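Local coordinates for BF1531-like N-terminal domain-containing protein (Bacteroides fragilis, PDB 3SLR) that is of unknown function but binds magnesium in a phosphatase domain and may hydrolyse ester bonds, at residues D71-E76 / C116-G121; D110-L115 / M159-A164. One frame throughout, in Å; residues are numbered along the deposited sequence.

Overall arrangement
Contacts 1 and 2 share the helix 104-118 of the FkbH N-terminal domain. Contact 1 uses its C-terminal end and the turn beyond, where helix 71-75 approaches. Contact 2 uses the two turns before that, against helix 147-164. Their centres lie 15 Å apart, and they meet directly where Cys116 SG packs on Ile161 CG2 at 4.0 Å. Helix 104-118 thus meets one neighbour at its C-terminal end and another on the turns before it. Both contacts are structural. The magnesium site of Asp228, Asp230 and Asp336 belongs to the other part of the chain, the phosphatase domain, which has its own four-stranded parallel sheet, and neither contact takes part in it.

Contact 1: residues D71-E76 / C116-G121; sequences DYYQFE and CEQGIG
Two tyrosines of the short helix 71-75 pack against Ile120 and Gln118 in a mainly apolar contact at the point where helix 104-118 ends. Each segment leads into a strand: 71-76 into 79-83 and 116-121 into 122-126. These strands are neighbours in the parallel sheet, so the contact sits by their starting ends. No hydrogen bond crosses it.

Ile120 has the largest share of the buried surface. It meets Tyr72 at the phenol end of the ring, near the ring plane. CG1 of Ile120 is 3.5 Å from Tyr72 OH, and CG2 is 4.0 Å from Tyr72 CZ. The 2.9 Å modelled between Tyr72 OH and Ile120 CG2 is too short for ordinary packing and is doubtful in detail. The CG1 branch lies anti to the backbone N (chi1 -172°). Its tip CD1 reaches the edge of the Tyr73 ring, 4.2 Å from CD1 of that ring.

Tyr73 also meets Gln118. Its OH lies 3.5 Å from Gln118 CG, and the two side chains cross at about a right angle, with ring and amide planes 78° apart. Gln118 CG is turned anti to its carbonyl carbon (chi1 -62°), which sets it beside the phenol oxygen. The bend at chi2 turns the amide back to the helix, where NE2 bonds to Leu114 O. The two tyrosine rings also meet: Tyr72 CD2 lies over the centre of the Tyr73 ring, 3.6 Å above its plane.

Both hydroxyls have polar partners beyond the contact. Tyr72 OH pairs with Thr80 OG1, and Tyr73 OH with the Ile65 carbonyl. Gly119, with positive phi, takes the chain out of the helix. A short helix thus packs on the neighbouring helix-to-strand connection in a parallel alpha/beta domain, consistent with the SGNH hydrolase clan.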
ATOM      1  N   ASP A  71      24.284  -9.109  17.063  1.00 23.68           N
ATOM      2  CA  ASP A  71      24.616  -8.324  15.881  1.00 20.45           C
ATOM      3  C   ASP A  71      23.534  -7.311  15.526  1.00 21.55           C
ATOM      4  O   ASP A  71      23.830  -6.250  14.989  1.00 21.34           O
ATOM      5  CB  ASP A  71      24.847  -9.235  14.673  1.00 22.19           C
ATOM      6  CG  ASP A  71      26.117 -10.053  14.787  1.00 32.59           C
ATOM      7  OD1 ASP A  71      26.974  -9.706  15.626  1.00 29.87           O
ATOM      8  OD2 ASP A  71      26.262 -11.036  14.028  1.00 33.54           O
ATOM      9  N   TYR A  72      22.278  -7.658  15.808  1.00 24.22           N
ATOM     10  CA  TYR A  72      21.163  -6.767  15.502  1.00 20.66           C
ATOM     11  C   TYR A  72      21.304  -5.426  16.221  1.00 22.29           C
ATOM     12  O   TYR A  72      21.228  -4.367  15.598  1.00 24.55           O
ATOM     13  CB  TYR A  72      19.835  -7.424  15.873  1.00 21.64           C
ATOM     14  CG  TYR A  72      18.700  -6.431  15.937  1.00 21.33           C
ATOM     15  CD1 TYR A  72      18.137  -5.915  14.776  1.00 22.17           C
ATOM     16  CD2 TYR A  72      18.205  -5.994  17.161  1.00 21.89           C
ATOM     17  CE1 TYR A  72      17.097  -4.991  14.831  1.00 20.27           C
ATOM     18  CE2 TYR A  72      17.176  -5.075  17.227  1.00 26.76           C
ATOM     19  CZ  TYR A  72      16.624  -4.584  16.062  1.00 22.45           C
ATOM     20  OH  TYR A  72      15.603  -3.680  16.142  1.00 23.44           O
ATOM     21  N   TYR A  73      21.506  -5.467  17.535  1.00 26.12           N
ATOM     22  CA  TYR A  73      21.657  -4.231  18.307  1.00 27.89           C
ATOM     23  C   TYR A  73      22.928  -3.475  17.956  1.00 26.87           C
ATOM     24  O   TYR A  73      22.948  -2.240  17.950  1.00 28.97           O
ATOM     25  CB  TYR A  73      21.584  -4.502  19.808  1.00 26.37           C
ATOM     26  CG  TYR A  73      20.203  -4.902  20.250  1.00 29.37           C
ATOM     27  CD1 TYR A  73      19.181  -3.963  20.335  1.00 30.68           C
ATOM     28  CD2 TYR A  73      19.910  -6.219  20.558  1.00 28.37           C
ATOM     29  CE1 TYR A  73      17.904  -4.330  20.724  1.00 29.48           C
ATOM     30  CE2 TYR A  73      18.642  -6.594  20.950  1.00 30.66           C
ATOM     31  CZ  TYR A  73      17.641  -5.644  21.030  1.00 28.06           C
ATOM     32  OH  TYR A  73      16.374  -6.025  21.424  1.00 32.86           O
ATOM     33  N   GLN A  74      23.991  -4.208  17.653  1.00 27.22           N
ATOM     34  CA  GLN A  74      25.232  -3.556  17.242  1.00 28.25           C
ATOM     35  C   GLN A  74      25.059  -2.793  15.925  1.00 28.16           C
ATOM     36  O   GLN A  74      25.763  -1.817  15.664  1.00 24.63           O
ATOM     37  CB  GLN A  74      26.377  -4.569  17.139  1.00 26.63           C
ATOM     38  CG  GLN A  74      26.554  -5.440  18.380  1.00 33.62           C
ATOM     39  CD  GLN A  74      26.959  -4.654  19.618  1.00 45.55           C
ATOM     40  OE1 GLN A  74      27.027  -3.424  19.597  1.00 50.96           O
ATOM     41  NE2 GLN A  74      27.238  -5.370  20.709  1.00 48.92           N
ATOM     42  N   PHE A  75      24.108  -3.230  15.102  1.00 25.37           N
ATOM     43  CA  PHE A  75      23.859  -2.602  13.803  1.00 24.40           C
ATOM     44  C   PHE A  75      23.178  -1.231  13.940  1.00 23.72           C
ATOM     45  O   PHE A  75      23.325  -0.380  13.072  1.00 22.26           O
ATOM     46  CB  PHE A  75      23.010  -3.533  12.913  1.00 20.60           C
ATOM     47  CG  PHE A  75      22.690  -2.961  11.557  1.00 23.96           C
ATOM     48  CD1 PHE A  75      23.700  -2.691  10.642  1.00 25.48           C
ATOM     49  CD2 PHE A  75      21.368  -2.708  11.185  1.00 22.90           C
ATOM     50  CE1 PHE A  75      23.411  -2.161   9.396  1.00 22.98           C
ATOM     51  CE2 PHE A  75      21.069  -2.180   9.930  1.00 20.82           C
ATOM     52  CZ  PHE A  75      22.089  -1.907   9.036  1.00 23.60           C
ATOM     53  N   GLU A  76      22.435  -1.040  15.028  1.00 21.76           N
ATOM     54  CA  GLU A  76      21.717   0.211  15.297  1.00 25.70           C
ATOM     55  C   GLU A  76      20.861   0.677  14.115  1.00 25.51           C
ATOM     56  O   GLU A  76      21.091   1.741  13.541  1.00 22.31           O
ATOM     57  CB  GLU A  76      22.691   1.316  15.721  1.00 26.96           C
ATOM     58  CG  GLU A  76      23.405   1.020  17.037  1.00 32.18           C
ATOM     59  CD  GLU A  76      24.446   2.078  17.395  1.00 42.50           C
ATOM     60  OE1 GLU A  76      24.794   2.899  16.520  1.00 42.51           O
ATOM     61  OE2 GLU A  76      24.916   2.081  18.552  1.00 49.23           O
ATOM     62  N   CYS A 116       8.606  -3.948  20.828  1.00 19.50           N
ATOM     63  CA  CYS A 116       8.242  -2.528  20.881  1.00 22.18           C
ATOM     64  C   CYS A 116       8.877  -1.795  22.061  1.00 24.54           C
ATOM     65  O   CYS A 116       9.281  -0.636  21.931  1.00 26.77           O
ATOM     66  CB  CYS A 116       6.722  -2.360  20.931  1.00 21.19           C
ATOM     67  SG  CYS A 116       5.890  -2.772  19.385  1.00 25.07           S
ATOM     68  N   GLU A 117       8.952  -2.470  23.209  1.00 25.41           N
ATOM     69  CA  GLU A 117       9.430  -1.853  24.448  1.00 28.20           C
ATOM     70  C   GLU A 117      10.925  -1.545  24.396  1.00 33.73           C
ATOM     71  O   GLU A 117      11.419  -0.694  25.137  1.00 37.90           O
ATOM     72  CB  GLU A 117       9.123  -2.745  25.661  1.00 29.15           C
ATOM     73  CG  GLU A 117       7.646  -2.894  26.012  1.00 32.20           C
ATOM     74  CD  GLU A 117       7.075  -1.706  26.786  1.00 30.63           C
ATOM     75  OE1 GLU A 117       7.855  -0.953  27.407  1.00 31.06           O
ATOM     76  OE2 GLU A 117       5.838  -1.531  26.773  1.00 32.31           O
ATOM     77  N   GLN A 118      11.646  -2.232  23.517  1.00 29.62           N
ATOM     78  CA  GLN A 118      13.087  -2.024  23.402  1.00 35.56           C
ATOM     79  C   GLN A 118      13.437  -0.598  22.981  1.00 39.38           C
ATOM     80  O   GLN A 118      14.440  -0.039  23.429  1.00 41.05           O
ATOM     81  CB  GLN A 118      13.711  -3.036  22.443  1.00 30.62           C
ATOM     82  CG  GLN A 118      13.553  -4.480  22.910  1.00 32.96           C
ATOM     83  CD  GLN A 118      13.698  -4.630  24.416  1.00 36.80           C
ATOM     84  OE1 GLN A 118      14.769  -4.392  24.976  1.00 42.96           O
ATOM     85  NE2 GLN A 118      12.612  -5.032  25.083  1.00 36.23           N
ATOM     86  N   GLY A 119      12.607  -0.017  22.122  1.00 40.42           N
ATOM     87  CA  GLY A 119      12.802   1.349  21.667  1.00 38.59           C
ATOM     88  C   GLY A 119      13.927   1.506  20.658  1.00 44.25           C
ATOM     89  O   GLY A 119      14.735   2.434  20.761  1.00 41.24           O
ATOM     90  N   ILE A 120      13.962   0.616  19.667  1.00 39.36           N
ATOM     91  CA  ILE A 120      15.064   0.575  18.703  1.00 38.13           C
ATOM     92  C   ILE A 120      14.660   1.003  17.279  1.00 34.63           C
ATOM     93  O   ILE A 120      14.327   0.168  16.445  1.00 35.09           O
ATOM     94  CB  ILE A 120      15.656  -0.846  18.657  1.00 39.97           C
ATOM     95  CG1 ILE A 120      16.936  -0.879  17.809  1.00 34.37           C
ATOM     96  CG2 ILE A 120      14.586  -1.859  18.224  1.00 37.93           C
ATOM     97  CD1 ILE A 120      18.120  -0.310  18.525  1.00 38.92           C
ATOM     98  N   GLY A 121      14.715   2.301  16.992  1.00 31.02           N
ATOM     99  CA  GLY A 121      14.277   2.798  15.699  1.00 26.85           C
ATOM    100  C   GLY A 121      12.801   2.492  15.497  1.00 26.26           C
ATOM    101  O   GLY A 121      12.077   2.253  16.463  1.00 27.60           O
TER

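Contact 2: residues D110-L115 / M159-A164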
ATOM      1  N   ASP A 110       2.932 -11.086  23.034  1.00 18.37           N
ATOM      2  CA  ASP A 110       3.909 -10.749  24.061  1.00 20.59           C
ATOM      3  C   ASP A 110       5.276 -10.451  23.442  1.00 18.84           C
ATOM      4  O   ASP A 110       5.956  -9.498  23.841  1.00 18.12           O
ATOM      5  CB  ASP A 110       4.032 -11.871  25.103  1.00 22.92           C
ATOM      6  CG  ASP A 110       2.858 -11.903  26.076  1.00 26.38           C
ATOM      7  OD1 ASP A 110       2.095 -10.914  26.135  1.00 29.09           O
ATOM      8  OD2 ASP A 110       2.707 -12.921  26.794  1.00 29.97           O
ATOM      9  N   PHE A 111       5.692 -11.265  22.474  1.00 18.08           N
ATOM     10  CA  PHE A 111       6.985 -11.032  21.849  1.00 19.40           C
ATOM     11  C   PHE A 111       6.982  -9.696  21.108  1.00 19.18           C
ATOM     12  O   PHE A 111       7.951  -8.931  21.167  1.00 18.39           O
ATOM     13  CB  PHE A 111       7.374 -12.140  20.876  1.00 19.17           C
ATOM     14  CG  PHE A 111       8.645 -11.835  20.140  1.00 19.65           C
ATOM     15  CD1 PHE A 111       9.868 -11.928  20.789  1.00 22.61           C
ATOM     16  CD2 PHE A 111       8.617 -11.401  18.827  1.00 21.45           C
ATOM     17  CE1 PHE A 111      11.049 -11.611  20.131  1.00 26.89           C
ATOM     18  CE2 PHE A 111       9.795 -11.080  18.157  1.00 25.36           C
ATOM     19  CZ  PHE A 111      11.015 -11.188  18.814  1.00 22.55           C
ATOM     20  N   VAL A 112       5.890  -9.422  20.397  1.00 19.16           N
ATOM     21  CA  VAL A 112       5.780  -8.155  19.680  1.00 16.46           C
ATOM     22  C   VAL A 112       5.874  -6.956  20.634  1.00 17.05           C
ATOM     23  O   VAL A 112       6.593  -5.988  20.357  1.00 19.77           O
ATOM     24  CB  VAL A 112       4.504  -8.101  18.828  1.00 17.11           C
ATOM     25  CG1 VAL A 112       4.334  -6.717  18.202  1.00 17.99           C
ATOM     26  CG2 VAL A 112       4.559  -9.173  17.751  1.00 18.37           C
ATOM     27  N   ARG A 113       5.170  -7.018  21.762  1.00 19.78           N
ATOM     28  CA  ARG A 113       5.263  -5.934  22.745  1.00 19.14           C
ATOM     29  C   ARG A 113       6.676  -5.789  23.300  1.00 20.47           C
ATOM     30  O   ARG A 113       7.162  -4.673  23.511  1.00 21.37           O
ATOM     31  CB  ARG A 113       4.266  -6.142  23.888  1.00 19.75           C
ATOM     32  CG  ARG A 113       2.811  -6.035  23.440  1.00 21.15           C
ATOM     33  CD  ARG A 113       1.870  -5.786  24.614  1.00 27.87           C
ATOM     34  NE  ARG A 113       1.959  -4.401  25.078  1.00 30.06           N
ATOM     35  CZ  ARG A 113       1.012  -3.788  25.787  1.00 34.81           C
ATOM     36  NH1 ARG A 113      -0.096  -4.446  26.115  1.00 34.34           N
ATOM     37  NH2 ARG A 113       1.170  -2.523  26.167  1.00 34.08           N
ATOM     38  N   LEU A 114       7.336  -6.914  23.533  1.00 20.45           N
ATOM     39  CA  LEU A 114       8.709  -6.890  24.038  1.00 22.09           C
ATOM     40  C   LEU A 114       9.601  -6.145  23.042  1.00 23.09           C
ATOM     41  O   LEU A 114      10.386  -5.282  23.417  1.00 22.88           O
ATOM     42  CB  LEU A 114       9.211  -8.320  24.262  1.00 24.64           C
ATOM     43  CG  LEU A 114      10.581  -8.600  24.895  1.00 31.28           C
ATOM     44  CD1 LEU A 114      11.724  -8.285  23.938  1.00 33.25           C
ATOM     45  CD2 LEU A 114      10.746  -7.853  26.218  1.00 34.48           C
ATOM     46  N   LEU A 115       9.463  -6.499  21.771  1.00 22.70           N
ATOM     47  CA  LEU A 115      10.157  -5.828  20.680  1.00 24.48           C
ATOM     48  C   LEU A 115       9.876  -4.319  20.694  1.00 25.69           C
ATOM     49  O   LEU A 115      10.793  -3.503  20.596  1.00 25.08           O
ATOM     50  CB  LEU A 115       9.703  -6.449  19.355  1.00 25.89           C
ATOM     51  CG  LEU A 115      10.038  -5.753  18.036  1.00 32.03           C
ATOM     52  CD1 LEU A 115      11.532  -5.749  17.795  1.00 29.72           C
ATOM     53  CD2 LEU A 115       9.309  -6.455  16.906  1.00 29.37           C
HETATM   54  N   MSE A 159      -3.200  -4.852  15.482  1.00 13.62           N
HETATM   55  CA  MSE A 159      -3.612  -3.497  15.132  1.00 14.28           C
HETATM   56  C   MSE A 159      -3.700  -2.604  16.371  1.00 15.47           C
HETATM   57  O   MSE A 159      -3.319  -1.425  16.335  1.00 17.33           O
HETATM   58  CB  MSE A 159      -4.923  -3.522  14.353  1.00 14.08           C
HETATM   59  CG  MSE A 159      -4.769  -4.251  13.039  1.00 13.22           C
HETATM   60 SE   MSE A 159      -6.301  -3.951  11.849  1.00 31.00          SE
HETATM   61  CE  MSE A 159      -5.774  -5.199  10.416  1.00 19.55           C
ATOM     62  N   ASN A 160      -4.188  -3.169  17.469  1.00 15.61           N
ATOM     63  CA  ASN A 160      -4.220  -2.445  18.732  1.00 17.13           C
ATOM     64  C   ASN A 160      -2.815  -2.105  19.229  1.00 18.21           C
ATOM     65  O   ASN A 160      -2.587  -1.016  19.752  1.00 19.04           O
ATOM     66  CB  ASN A 160      -5.029  -3.209  19.784  1.00 18.25           C
ATOM     67  CG  ASN A 160      -6.502  -3.321  19.412  1.00 21.64           C
ATOM     68  OD1 ASN A 160      -7.037  -2.463  18.707  1.00 24.94           O
ATOM     69  ND2 ASN A 160      -7.161  -4.384  19.877  1.00 22.24           N
ATOM     70  N   ILE A 161      -1.860  -3.015  19.039  1.00 17.53           N
ATOM     71  CA  ILE A 161      -0.473  -2.693  19.368  1.00 17.82           C
ATOM     72  C   ILE A 161       0.022  -1.497  18.548  1.00 18.11           C
ATOM     73  O   ILE A 161       0.678  -0.601  19.085  1.00 18.76           O
ATOM     74  CB  ILE A 161       0.468  -3.903  19.194  1.00 15.25           C
ATOM     75  CG1 ILE A 161       0.168  -4.963  20.254  1.00 15.99           C
ATOM     76  CG2 ILE A 161       1.940  -3.474  19.295  1.00 16.49           C
ATOM     77  CD1 ILE A 161       0.951  -6.240  20.048  1.00 19.41           C
ATOM     78  N   SER A 162      -0.314  -1.455  17.259  1.00 17.14           N
ATOM     79  CA  SER A 162       0.123  -0.326  16.429  1.00 17.05           C
ATOM     80  C   SER A 162      -0.468   0.996  16.897  1.00 17.61           C
ATOM     81  O   SER A 162       0.122   2.055  16.678  1.00 18.00           O
ATOM     82  CB  SER A 162      -0.169  -0.554  14.936  1.00 14.99           C
ATOM     83  OG  SER A 162      -1.546  -0.383  14.639  1.00 15.25           O
ATOM     84  N   GLN A 163      -1.624   0.940  17.552  1.00 18.89           N
ATOM     85  CA  GLN A 163      -2.272   2.165  18.037  1.00 20.23           C
ATOM     86  C   GLN A 163      -1.697   2.623  19.382  1.00 23.93           C
ATOM     87  O   GLN A 163      -1.890   3.769  19.793  1.00 30.33           O
ATOM     88  CB  GLN A 163      -3.789   1.969  18.125  1.00 19.18           C
ATOM     89  CG  GLN A 163      -4.437   1.827  16.759  1.00 19.33           C
ATOM     90  CD  GLN A 163      -5.903   1.468  16.816  1.00 23.06           C
ATOM     91  OE1 GLN A 163      -6.573   1.657  17.835  1.00 27.76           O
ATOM     92  NE2 GLN A 163      -6.417   0.938  15.711  1.00 23.39           N
ATOM     93  N   ALA A 164      -0.978   1.729  20.049  1.00 20.79           N
ATOM     94  CA  ALA A 164      -0.415   2.003  21.362  1.00 20.73           C
ATOM     95  C   ALA A 164       1.047   2.438  21.260  1.00 24.07           C
ATOM     96  O   ALA A 164       1.547   3.172  22.121  1.00 25.30           O
ATOM     97  CB  ALA A 164      -0.528   0.764  22.248  1.00 22.42           C
TER
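Ile161 of helix 147-164 rests its side chain on Val112 and Arg113 of helix 104-118. These three residues account for nearly all the surface buried between the segments, and Ile161 has the largest share. The backbones come closest at Arg113 and Ile161, whose CA atoms are 7.4 Å apart.

The terminal methyl of Ile161 does most of the touching. CD1 lies 3.9 Å from Val112 CG1 and equally 3.9 Å from Arg113 CG, so it meets two consecutive residues of the facing helix. The Ile161 chain is extended at chi2 (174°), which carries CD1 out across the gap. The other branch also takes part: Ile161 CG2 is 4.2 Å from Val112 CG1. That valine methyl therefore has both branches of the isoleucine close by.

Val112 and Ile161 are buried. Both also touch Phe168 of strand 168-171, and Val112 reaches Tyr125 of strand 122-126. Ile161 packs further on Leu109 and Cys116 of helix 104-118. The contact thus lies where two helices lean together over two adjacent strands of the parallel sheet.

Arg113 is exposed and lends only the aliphatic start of its chain. Its chain bends at chi3 (75°), and NE of the guanidinium bonds to Tyr165 OH, just past the 159-164 segment. The same hydroxyl bonds to Glu117 OE2, so it links two side chains of helix 104-118 to the residue following Ala164.

Only carbon atoms meet across the two segments. The direct attachment is therefore dispersion and burial of methyl groups, without directional bonds. A polar tie is added by Tyr165, beside the apolar core, while the arginine keeps its charged group at the outer margin.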